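PDB 4KCT: pyruvate kinase 1 from Trypanosoma brucei brucei, which catalyses the last step of glycolysis, transferring phosphate from phosphoenolpyruvate to ADP to give pyruvate and ATP, and also has an intrinsic oxaloacetate decarboxylase activity. Local coordinates for residues Ser251-Ser256 and Asn287-Pro292. Sequence-based numbering, arbitrary orientation.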
loop_
_atom_site.group_PDB
_atom_site.type_symbol
_atom_site.label_atom_id
_atom_site.label_comp_id
_atom_site.label_asym_id
_atom_site.label_seq_id
_atom_site.Cartn_x
_atom_site.Cartn_y
_atom_site.Cartn_z
ATOM N N SER A 251 5.040 -28.825 4.547
ATOM C CA SER A 251 6.117 -29.785 4.766
ATOM C C SER A 251 6.405 -30.605 3.501
ATOM O O SER A 251 7.549 -30.995 3.252
ATOM C CB SER A 251 5.790 -30.716 5.947
ATOM O OG SER A 251 4.641 -31.501 5.659
ATOM N N ILE A 252 5.381 -30.867 2.695
ATOM C CA ILE A 252 5.613 -31.524 1.419
ATOM C C ILE A 252 6.455 -30.654 0.455
ATOM O O ILE A 252 7.410 -31.137 -0.144
ATOM C CB ILE A 252 4.294 -31.976 0.760
ATOM C CG1 ILE A 252 3.672 -33.098 1.601
ATOM C CG2 ILE A 252 4.531 -32.452 -0.695
ATOM C CD1 ILE A 252 2.195 -33.335 1.303
ATOM N N ILE A 253 6.142 -29.368 0.382
ATOM C CA ILE A 253 6.889 -28.465 -0.483
ATOM C C ILE A 253 8.328 -28.438 -0.001
ATOM O O ILE A 253 9.255 -28.583 -0.788
ATOM C CB ILE A 253 6.331 -27.032 -0.408
ATOM C CG1 ILE A 253 5.047 -26.916 -1.246
ATOM C CG2 ILE A 253 7.377 -26.041 -0.881
ATOM C CD1 ILE A 253 4.298 -25.598 -1.046
ATOM N N GLU A 254 8.500 -28.369 1.316
ATOM C CA GLU A 254 9.832 -28.375 1.908
ATOM C C GLU A 254 10.661 -29.602 1.479
ATOM O O GLU A 254 11.845 -29.474 1.164
ATOM C CB GLU A 254 9.733 -28.307 3.437
ATOM C CG GLU A 254 11.026 -28.657 4.140
ATOM C CD GLU A 254 11.878 -27.436 4.389
ATOM O OE1 GLU A 254 11.365 -26.466 4.993
ATOM O OE2 GLU A 254 13.046 -27.425 3.941
ATOM N N ALA A 255 10.056 -30.790 1.510
ATOM C CA ALA A 255 10.784 -32.025 1.180
ATOM C C ALA A 255 11.003 -32.234 -0.327
ATOM O O ALA A 255 11.823 -33.082 -0.730
ATOM C CB ALA A 255 10.065 -33.242 1.787
ATOM N N SER A 256 10.215 -31.535 -1.156
ATOM C CA SER A 256 10.127 -31.844 -2.585
ATOM C C SER A 256 10.993 -30.887 -3.378
ATOM O O SER A 256 11.371 -29.835 -2.873
ATOM C CB SER A 256 8.657 -31.734 -3.069
ATOM O OG SER A 256 7.818 -32.593 -2.323
ATOM N N ASN A 287 5.288 -20.498 -5.276
ATOM C CA ASN A 287 5.900 -19.231 -5.668
ATOM C C ASN A 287 6.696 -18.618 -4.504
ATOM O O ASN A 287 7.794 -18.067 -4.704
ATOM C CB ASN A 287 4.848 -18.214 -6.129
ATOM C CG ASN A 287 4.140 -18.607 -7.436
ATOM O OD1 ASN A 287 3.131 -17.999 -7.778
ATOM N ND2 ASN A 287 4.633 -19.631 -8.136
ATOM N N VAL A 288 6.093 -18.593 -3.315
ATOM C CA VAL A 288 6.719 -17.917 -2.180
ATOM C C VAL A 288 8.062 -18.568 -1.780
ATOM O O VAL A 288 9.004 -17.864 -1.382
ATOM C CB VAL A 288 5.757 -17.814 -0.941
ATOM C CG1 VAL A 288 6.552 -17.512 0.329
ATOM C CG2 VAL A 288 4.719 -16.712 -1.174
ATOM N N VAL A 289 8.163 -19.899 -1.878
ATOM C CA VAL A 289 9.424 -20.551 -1.593
ATOM C C VAL A 289 10.309 -20.703 -2.819
ATOM O O VAL A 289 11.436 -21.096 -2.697
ATOM C CB VAL A 289 9.264 -21.939 -0.868
ATOM C CG1 VAL A 289 8.414 -21.804 0.395
ATOM C CG2 VAL A 289 8.665 -22.954 -1.779
ATOM N N GLY A 290 9.783 -20.450 -4.008
ATOM C CA GLY A 290 10.600 -20.581 -5.222
ATOM C C GLY A 290 10.865 -22.007 -5.719
ATOM O O GLY A 290 11.982 -22.317 -6.192
ATOM N N LYS A 291 9.857 -22.873 -5.629
ATOM C CA LYS A 291 9.935 -24.210 -6.229
ATOM C C LYS A 291 8.903 -24.354 -7.347
ATOM O O LYS A 291 7.787 -23.805 -7.267
ATOM C CB LYS A 291 9.730 -25.302 -5.173
ATOM C CG LYS A 291 10.851 -25.327 -4.121
ATOM C CD LYS A 291 10.695 -26.467 -3.129
ATOM C CE LYS A 291 12.044 -26.756 -2.438
ATOM N NZ LYS A 291 11.861 -27.589 -1.240
ATOM N N PRO A 292 9.265 -25.091 -8.403
ATOM C CA PRO A 292 8.413 -25.120 -9.596
ATOM C C PRO A 292 7.073 -25.826 -9.329
ATOM O O PRO A 292 6.989 -26.736 -8.491
ATOM C CB PRO A 292 9.249 -25.932 -10.617
ATOM C CG PRO A 292 10.364 -26.556 -9.832
ATOM C CD PRO A 292 10.617 -25.607 -8.680
#
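Lys291 reaches across from the loop that follows helix 275-289 and brings its ammonium group to the C-terminal end of helix 249-255. Its CG lies anti to the carbonyl carbon (chi1 -65°) and the chain is extended beyond it, so NZ arrives at full stretch. There Lys291 NZ donates two hydrogen bonds, to Ile253 O at 2.8 Å, in the carbonyl plane on a lone pair, and to Ser256 O, also at 2.8 Å but nearly along the C=O axis (167°). Ile253 O additionally accepts from Ser256 N, so two donors grip it where the helix ends. A positive charge at this terminus would suit the negative end of the helix dipole, and the carboxylate of Glu254, its OE2 5.3 Å from Lys291 NZ, probably adds a favourable field without direct contact. Back along the side chain from NZ, Ile253 CG2, anti to its backbone N, lies 4.0 Å from Lys291 CD and presses tightly on Val289 CG2 at 3.5 Å. Gly290, with positive phi, is the C-prime residue of a Schellman motif that closes helix 275-289, its N turned back to Asn287 O in a weak bond. Ser256 OG bonds back to Ile252 O and also to Ser238 of strand 235-240. The contact thus joins two outer helices of the TIM barrel just before their chains enter the adjacent parallel strands 258-262 and 293-296; Pro292 O already accepts a backbone hydrogen bond from Ile259, while helix 217-227 packs against Ala255 and Ser256.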